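Local coordinates for protein esterase (uncultured bacterium pCosCE1, PDB 7ATL) that hydrolyses carboxylic esters as a family VIII carboxylesterase and also shows promiscuous acyltransferase activity, at residues 58-63 with 215-220; 205-210 with 265-270. All blocks are in the same frame, centred on the assembly; numbering follows the deposited sequence.

How the interactions relate
Followed from the N terminus, the chain passes 58-63, then 205-210 and 215-220, and finally 265-270. Interaction 1 (58-63 with 215-220) closes a long loop whose 151 intervening residues hold helices and no strand. Interaction 2 (205-210 with 265-270) opens inside that loop and closes beyond it across 54 residues that include short strands, so the two closures cross rather than nest. They meet where strands 61-62 and 268-269 pair antiparallel: Phe61 N lies 3.0 Å from Gly269 O. One connection, between helix 190-199 and strand 221-222, thus supplies 215-220 to one side of this two-stranded sheet and 205-210 to the other.

Interaction 1: residues 58-63 with 215-220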
ATOM      1  N   GLU A  58      -1.376  -5.835  18.556  1.00 37.15           N
ATOM      2  CA  GLU A  58       0.081  -5.710  18.247  1.00 35.86           C
ATOM      3  C   GLU A  58       0.504  -6.697  17.142  1.00 32.14           C
ATOM      4  O   GLU A  58       1.671  -6.614  16.718  1.00 27.42           O
ATOM      5  CB  GLU A  58       0.961  -5.978  19.477  1.00 38.47           C
ATOM      6  CG  GLU A  58       0.594  -5.158  20.706  1.00 44.68           C
ATOM      7  CD  GLU A  58      -0.589  -5.671  21.517  1.00 45.31           C
ATOM      8  OE1 GLU A  58      -0.743  -6.908  21.616  1.00 43.34           O
ATOM      9  OE2 GLU A  58      -1.358  -4.827  22.030  1.00 46.97           O
ATOM     10  N   THR A  59      -0.376  -7.589  16.672  1.00 29.80           N
ATOM     11  CA  THR A  59      -0.013  -8.556  15.605  1.00 31.89           C
ATOM     12  C   THR A  59       0.531  -7.801  14.383  1.00 32.46           C
ATOM     13  O   THR A  59      -0.136  -6.869  13.878  1.00 32.92           O
ATOM     14  CB  THR A  59      -1.180  -9.452  15.180  1.00 32.92           C
ATOM     15  OG1 THR A  59      -1.657 -10.137  16.332  1.00 32.78           O
ATOM     16  CG2 THR A  59      -0.765 -10.454  14.125  1.00 32.92           C
ATOM     17  N   GLN A  60       1.706  -8.205  13.917  1.00 32.25           N
ATOM     18  CA  GLN A  60       2.364  -7.618  12.725  1.00 32.56           C
ATOM     19  C   GLN A  60       1.807  -8.295  11.466  1.00 30.53           C
ATOM     20  O   GLN A  60       1.453  -9.510  11.510  1.00 28.28           O
ATOM     21  CB  GLN A  60       3.879  -7.775  12.824  1.00 32.64           C
ATOM     22  CG  GLN A  60       4.629  -6.675  12.104  1.00 32.59           C
ATOM     23  CD  GLN A  60       6.090  -6.997  11.878  1.00 34.28           C
ATOM     24  OE1 GLN A  60       6.481  -8.159  11.712  1.00 33.34           O
ATOM     25  NE2 GLN A  60       6.903  -5.948  11.822  1.00 33.57           N
ATOM     26  N   PHE A  61       1.727  -7.535  10.380  1.00 28.75           N
ATOM     27  CA  PHE A  61       1.249  -8.053   9.079  1.00 28.95           C
ATOM     28  C   PHE A  61       2.293  -7.831   7.989  1.00 27.26           C
ATOM     29  O   PHE A  61       3.129  -6.915   8.081  1.00 28.05           O
ATOM     30  CB  PHE A  61      -0.063  -7.391   8.666  1.00 29.28           C
ATOM     31  CG  PHE A  61      -1.241  -7.695   9.547  1.00 25.27           C
ATOM     32  CD1 PHE A  61      -1.402  -7.041  10.752  1.00 25.38           C
ATOM     33  CD2 PHE A  61      -2.212  -8.584   9.138  1.00 25.37           C
ATOM     34  CE1 PHE A  61      -2.505  -7.290  11.549  1.00 25.18           C
ATOM     35  CE2 PHE A  61      -3.305  -8.856   9.947  1.00 25.35           C
ATOM     36  CZ  PHE A  61      -3.448  -8.208  11.151  1.00 24.50           C
ATOM     37  N   ARG A  62       2.236  -8.692   6.985  1.00 26.58           N
ATOM     38  CA  ARG A  62       2.792  -8.399   5.648  1.00 29.66           C
ATOM     39  C   ARG A  62       1.914  -7.294   5.071  1.00 30.06           C
ATOM     40  O   ARG A  62       0.682  -7.493   5.050  1.00 29.76           O
ATOM     41  CB  ARG A  62       2.783  -9.661   4.778  1.00 30.45           C
ATOM     42  CG  ARG A  62       3.669 -10.774   5.319  1.00 29.24           C
ATOM     43  CD  ARG A  62       3.486 -12.091   4.607  1.00 29.76           C
ATOM     44  NE  ARG A  62       4.276 -13.136   5.243  1.00 30.95           N
ATOM     45  CZ  ARG A  62       3.918 -13.822   6.330  1.00 30.85           C
ATOM     46  NH1 ARG A  62       2.756 -13.614   6.930  1.00 32.25           N
ATOM     47  NH2 ARG A  62       4.726 -14.745   6.796  1.00 29.02           N
ATOM     48  N   LEU A  63       2.512  -6.178   4.647  1.00 32.41           N
ATOM     49  CA  LEU A  63       1.738  -4.954   4.288  1.00 33.15           C
ATOM     50  C   LEU A  63       1.400  -4.874   2.793  1.00 31.89           C
ATOM     51  O   LEU A  63       0.441  -4.189   2.507  1.00 31.26           O
ATOM     52  CB  LEU A  63       2.513  -3.723   4.750  1.00 33.32           C
ATOM     53  CG  LEU A  63       2.570  -3.546   6.269  1.00 33.59           C
ATOM     54  CD1 LEU A  63       3.412  -2.335   6.633  1.00 35.12           C
ATOM     55  CD2 LEU A  63       1.176  -3.415   6.844  1.00 34.19           C
ATOM     56  N   ASP A 215       6.750 -15.446  15.587  1.00 46.11           N
ATOM     57  CA  ASP A 215       5.482 -15.815  16.289  1.00 49.95           C
ATOM     58  C   ASP A 215       4.461 -14.679  16.178  1.00 42.82           C
ATOM     59  O   ASP A 215       3.270 -14.984  16.241  1.00 40.58           O
ATOM     60  CB  ASP A 215       5.664 -16.137  17.787  1.00 55.84           C
ATOM     61  CG  ASP A 215       6.860 -17.018  18.143  1.00 65.29           C
ATOM     62  OD1 ASP A 215       7.246 -17.878  17.310  1.00 63.37           O
ATOM     63  OD2 ASP A 215       7.420 -16.830  19.257  1.00 73.96           O
ATOM     64  N   ASN A 216       4.888 -13.418  16.065  1.00 37.54           N
ATOM     65  CA  ASN A 216       3.931 -12.274  16.083  1.00 37.69           C
ATOM     66  C   ASN A 216       3.511 -11.833  14.662  1.00 36.04           C
ATOM     67  O   ASN A 216       2.731 -10.892  14.560  1.00 34.70           O
ATOM     68  CB  ASN A 216       4.470 -11.099  16.902  1.00 35.45           C
ATOM     69  CG  ASN A 216       3.360 -10.166  17.345  1.00 34.59           C
ATOM     70  OD1 ASN A 216       2.304 -10.593  17.830  1.00 34.80           O
ATOM     71  ND2 ASN A 216       3.570  -8.885  17.139  1.00 30.76           N
ATOM     72  N   LEU A 217       3.959 -12.497  13.598  1.00 35.58           N
ATOM     73  CA  LEU A 217       3.574 -12.154  12.203  1.00 34.13           C
ATOM     74  C   LEU A 217       2.339 -12.973  11.832  1.00 32.38           C
ATOM     75  O   LEU A 217       2.436 -14.195  11.746  1.00 30.90           O
ATOM     76  CB  LEU A 217       4.761 -12.450  11.274  1.00 36.18           C
ATOM     77  CG  LEU A 217       4.596 -12.055   9.809  1.00 35.93           C
ATOM     78  CD1 LEU A 217       4.296 -10.567   9.697  1.00 36.72           C
ATOM     79  CD2 LEU A 217       5.833 -12.415   9.000  1.00 33.75           C
ATOM     80  N   ALA A 218       1.195 -12.331  11.615  1.00 33.47           N
ATOM     81  CA  ALA A 218      -0.033 -13.036  11.192  1.00 32.33           C
ATOM     82  C   ALA A 218       0.274 -13.932   9.995  1.00 31.44           C
ATOM     83  O   ALA A 218       0.894 -13.503   9.028  1.00 32.61           O
ATOM     84  CB  ALA A 218      -1.133 -12.073  10.854  1.00 35.35           C
ATOM     85  N   THR A 219      -0.206 -15.153  10.060  1.00 32.77           N
ATOM     86  CA  THR A 219      -0.173 -16.110   8.941  1.00 32.97           C
ATOM     87  C   THR A 219      -1.063 -15.605   7.791  1.00 33.81           C
ATOM     88  O   THR A 219      -2.274 -15.332   8.021  1.00 32.53           O
ATOM     89  CB  THR A 219      -0.602 -17.470   9.484  1.00 32.19           C
ATOM     90  OG1 THR A 219       0.252 -17.631  10.614  1.00 29.92           O
ATOM     91  CG2 THR A 219      -0.510 -18.575   8.451  1.00 33.38           C
ATOM     92  N   ALA A 220      -0.510 -15.548   6.584  1.00 30.40           N
ATOM     93  CA  ALA A 220      -1.245 -15.150   5.369  1.00 31.50           C
ATOM     94  C   ALA A 220      -2.137 -16.301   4.899  1.00 30.89           C
ATOM     95  O   ALA A 220      -1.618 -17.433   4.722  1.00 40.20           O
ATOM     96  CB  ALA A 220      -0.264 -14.755   4.292  1.00 33.56           C
TER
HETATM   97  O   HOH W   1       0.201 -12.146  16.872  1.00 27.35           O
HETATM   98  O   HOH W   2       3.301 -15.509   9.407  1.00 22.13           O
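Asn216 opens the contact with both its side chain and its backbone. With CG anti to the backbone N (chi1 -159°), ND2 reaches Glu58 O at 3.0 Å, coming from above the carbonyl plane. OD1 takes a proton from a water that also donates to Thr59 OG1, a hydroxyl further bonded to Val56 O. Asn216 O receives Gln60 N at 2.9 Å, in the carbonyl plane. At Leu217 the chains run side by side in roughly the same direction, forming a single beta bridge with Gln60. The Leu217 branches divide: CD1 sits against Gln60 O and the Phe61 carbonyl carbon, while CD2 covers one face of the Arg62 guanidinium, 3.4 Å above its plane and toward the rim. Ala218 N then donates to Gln60 O at 2.8 Å, nearly along the C=O axis. The Ala218 methyl touches Thr59 CG2 and also lies over one face of the Phe61 ring, CB 4.0 Å from Phe61 CE2. Ala218 O meets the guanidinium edge in a weak bond from Arg62 NH1 (2.8 Å, 120° at the hydrogen). A second water accepts from Arg62 NH2 and donates to Leu217 O, and NH2 also bonds Pro251 O. Ala220 CB approaches NH1 at the far end. Within this loop-to-strand junction the Arg62 cation is thus solvated by backbone carbonyl oxygens and a water, whose dipoles probably stabilise its charge.

Interaction 2: residues 205-210 with 265-270; sequences RNTGFY and AGMVGD
Asp270 OD2 is gripped by two N-H groups of Arg205: NE at 2.7 Å, on the syn lone pair, and NH1 at 3.3 Å in a weak bond, together a salt bridge. Asp270 is the N-cap of helix 271-283; its other oxygen, OD1, accepts from Asp273 N, so the carboxylate ties Arg205 to the helix start. The two side chains cross at about a right angle, with the guanidinium and carboxylate planes 56° apart. Past this end, loop 205-210 lines strand 268-269 through one antiparallel hydrogen-bonded pair, Gly208 with Val268. Gly208 N donates to Val268 O at 3.0 Å, and Val268 N returns a nearly straight bond to Gly208 O at 2.8 Å. Thr207 OG1 rests against Gly269 CA at 3.2 Å; the hydroxyl bonds Asp273 OD2 and takes a proton from a water shared with Asp270 O. At the other end Met267 and Phe209 form a Met-aromatic contact beside helices 67-80 and 190-199. Ser67 OG, at the start of helix 67-80, bonds Met267 N; the probable Ser-x-x-Lys motif of this beta-lactamase-like fold spans that helix start, Ser67 being an intervening residue. The methionine chain is extended to SD. Chi1 (-55°) sets CG over the Phe209 ring face, 3.9 Å from the centroid, while SD approaches obliquely; the bend at chi3 (70°) brings CE over the ring, offset toward the rim, 4.1 Å from Phe209 CE2.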
ATOM      1  N   ARG A 205       6.632   1.831  16.274  1.00 35.24           N
ATOM      2  CA  ARG A 205       7.223   0.814  17.189  1.00 40.13           C
ATOM      3  C   ARG A 205       7.699  -0.424  16.414  1.00 37.99           C
ATOM      4  O   ARG A 205       8.632  -1.093  16.911  1.00 39.10           O
ATOM      5  CB  ARG A 205       6.258   0.412  18.315  1.00 45.19           C
ATOM      6  CG  ARG A 205       4.818   0.166  17.887  1.00 51.96           C
ATOM      7  CD  ARG A 205       3.956  -0.356  19.023  1.00 55.17           C
ATOM      8  NE  ARG A 205       2.679  -0.861  18.532  1.00 57.38           N
ATOM      9  CZ  ARG A 205       1.685  -1.277  19.309  1.00 58.02           C
ATOM     10  NH1 ARG A 205       0.568  -1.740  18.770  1.00 56.75           N
ATOM     11  NH2 ARG A 205       1.808  -1.232  20.625  1.00 59.11           N
ATOM     12  N   ASN A 206       7.090  -0.759  15.269  1.00 33.02           N
ATOM     13  CA  ASN A 206       7.242  -2.128  14.725  1.00 31.79           C
ATOM     14  C   ASN A 206       6.959  -2.188  13.221  1.00 31.68           C
ATOM     15  O   ASN A 206       6.169  -3.052  12.790  1.00 29.34           O
ATOM     16  CB  ASN A 206       6.356  -3.077  15.535  1.00 33.19           C
ATOM     17  CG  ASN A 206       6.681  -4.526  15.272  1.00 32.24           C
ATOM     18  OD1 ASN A 206       5.780  -5.356  15.289  1.00 32.65           O
ATOM     19  ND2 ASN A 206       7.948  -4.819  15.001  1.00 31.47           N
ATOM     20  N   THR A 207       7.647  -1.375  12.421  1.00 31.31           N
ATOM     21  CA  THR A 207       7.419  -1.343  10.961  1.00 31.58           C
ATOM     22  C   THR A 207       8.766  -1.269  10.239  1.00 30.80           C
ATOM     23  O   THR A 207       9.596  -0.426  10.609  1.00 31.95           O
ATOM     24  CB  THR A 207       6.443  -0.214  10.617  1.00 35.58           C
ATOM     25  OG1 THR A 207       5.156  -0.583  11.133  1.00 35.58           O
ATOM     26  CG2 THR A 207       6.376   0.073   9.128  1.00 34.60           C
ATOM     27  N   GLY A 208       8.952  -2.112   9.225  1.00 27.69           N
ATOM     28  CA  GLY A 208      10.200  -2.169   8.450  1.00 28.34           C
ATOM     29  C   GLY A 208      10.050  -3.110   7.279  1.00 28.56           C
ATOM     30  O   GLY A 208       8.897  -3.298   6.832  1.00 28.54           O
ATOM     31  N   PHE A 209      11.163  -3.692   6.826  1.00 28.18           N
ATOM     32  CA  PHE A 209      11.272  -4.425   5.534  1.00 29.77           C
ATOM     33  C   PHE A 209      11.389  -5.939   5.744  1.00 29.46           C
ATOM     34  O   PHE A 209      11.260  -6.681   4.755  1.00 30.30           O
ATOM     35  CB  PHE A 209      12.446  -3.866   4.732  1.00 29.51           C
ATOM     36  CG  PHE A 209      12.089  -2.602   4.003  1.00 28.33           C
ATOM     37  CD1 PHE A 209      11.375  -2.669   2.819  1.00 26.39           C
ATOM     38  CD2 PHE A 209      12.411  -1.368   4.538  1.00 27.72           C
ATOM     39  CE1 PHE A 209      11.015  -1.518   2.148  1.00 27.84           C
ATOM     40  CE2 PHE A 209      12.045  -0.214   3.876  1.00 29.08           C
ATOM     41  CZ  PHE A 209      11.359  -0.289   2.678  1.00 31.15           C
ATOM     42  N   TYR A 210      11.642  -6.354   6.983  1.00 30.97           N
ATOM     43  CA  TYR A 210      11.570  -7.755   7.461  1.00 32.91           C
ATOM     44  C   TYR A 210      11.416  -7.769   8.983  1.00 33.59           C
ATOM     45  O   TYR A 210      11.652  -6.718   9.613  1.00 35.21           O
ATOM     46  CB  TYR A 210      12.822  -8.511   7.038  1.00 32.53           C
ATOM     47  CG  TYR A 210      14.026  -8.305   7.915  1.00 33.56           C
ATOM     48  CD1 TYR A 210      14.801  -7.168   7.807  1.00 34.39           C
ATOM     49  CD2 TYR A 210      14.398  -9.257   8.850  1.00 34.32           C
ATOM     50  CE1 TYR A 210      15.930  -6.986   8.591  1.00 35.60           C
ATOM     51  CE2 TYR A 210      15.516  -9.087   9.650  1.00 35.63           C
ATOM     52  CZ  TYR A 210      16.301  -7.956   9.505  1.00 37.04           C
ATOM     53  OH  TYR A 210      17.434  -7.801  10.255  1.00 34.67           O
ATOM     54  N   ALA A 265       5.857  -3.036  -2.046  1.00 23.06           N
ATOM     55  CA  ALA A 265       5.142  -4.247  -1.567  1.00 24.88           C
ATOM     56  C   ALA A 265       5.894  -5.068  -0.508  1.00 25.69           C
ATOM     57  O   ALA A 265       5.334  -6.077  -0.045  1.00 27.85           O
ATOM     58  CB  ALA A 265       4.760  -5.093  -2.766  1.00 24.26           C
ATOM     59  N   GLY A 266       7.077  -4.660  -0.070  1.00 27.57           N
ATOM     60  CA  GLY A 266       7.942  -5.556   0.720  1.00 30.36           C
ATOM     61  C   GLY A 266       7.908  -5.348   2.232  1.00 29.15           C
ATOM     62  O   GLY A 266       8.714  -6.045   2.941  1.00 27.41           O
ATOM     63  N   MET A 267       7.095  -4.425   2.742  1.00 26.68           N
ATOM     64  CA  MET A 267       7.215  -4.042   4.176  1.00 29.66           C
ATOM     65  C   MET A 267       6.289  -4.907   5.063  1.00 29.57           C
ATOM     66  O   MET A 267       5.364  -5.578   4.552  1.00 28.88           O
ATOM     67  CB  MET A 267       6.930  -2.550   4.393  1.00 28.44           C
ATOM     68  CG  MET A 267       7.794  -1.649   3.546  1.00 27.59           C
ATOM     69  SD  MET A 267       7.598   0.109   3.920  1.00 28.73           S
ATOM     70  CE  MET A 267       8.355   0.171   5.536  1.00 28.30           C
ATOM     71  N   VAL A 268       6.578  -4.877   6.366  1.00 30.00           N
ATOM     72  CA  VAL A 268       5.812  -5.496   7.485  1.00 28.32           C
ATOM     73  C   VAL A 268       5.562  -4.409   8.536  1.00 28.03           C
ATOM     74  O   VAL A 268       6.406  -3.489   8.646  1.00 28.22           O
ATOM     75  CB  VAL A 268       6.586  -6.675   8.098  1.00 27.97           C
ATOM     76  CG1 VAL A 268       6.677  -7.831   7.113  1.00 29.37           C
ATOM     77  CG2 VAL A 268       7.967  -6.271   8.598  1.00 26.78           C
ATOM     78  N   GLY A 269       4.458  -4.511   9.279  1.00 26.94           N
ATOM     79  CA  GLY A 269       4.097  -3.525  10.310  1.00 26.88           C
ATOM     80  C   GLY A 269       2.742  -3.790  10.945  1.00 27.56           C
ATOM     81  O   GLY A 269       1.939  -4.568  10.374  1.00 23.96           O
ATOM     82  N   ASP A 270       2.496  -3.138  12.089  1.00 29.27           N
ATOM     83  CA  ASP A 270       1.242  -3.289  12.865  1.00 28.63           C
ATOM     84  C   ASP A 270       0.285  -2.169  12.480  1.00 26.80           C
ATOM     85  O   ASP A 270       0.710  -1.215  11.844  1.00 28.56           O
ATOM     86  CB  ASP A 270       1.516  -3.402  14.367  1.00 29.50           C
ATOM     87  CG  ASP A 270       2.096  -2.162  14.998  1.00 31.42           C
ATOM     88  OD1 ASP A 270       2.080  -1.122  14.319  1.00 32.45           O
ATOM     89  OD2 ASP A 270       2.553  -2.254  16.175  1.00 34.80           O
TER
HETATM   90  O   HOH W   3       2.843  -0.395   9.793  1.00 24.71           O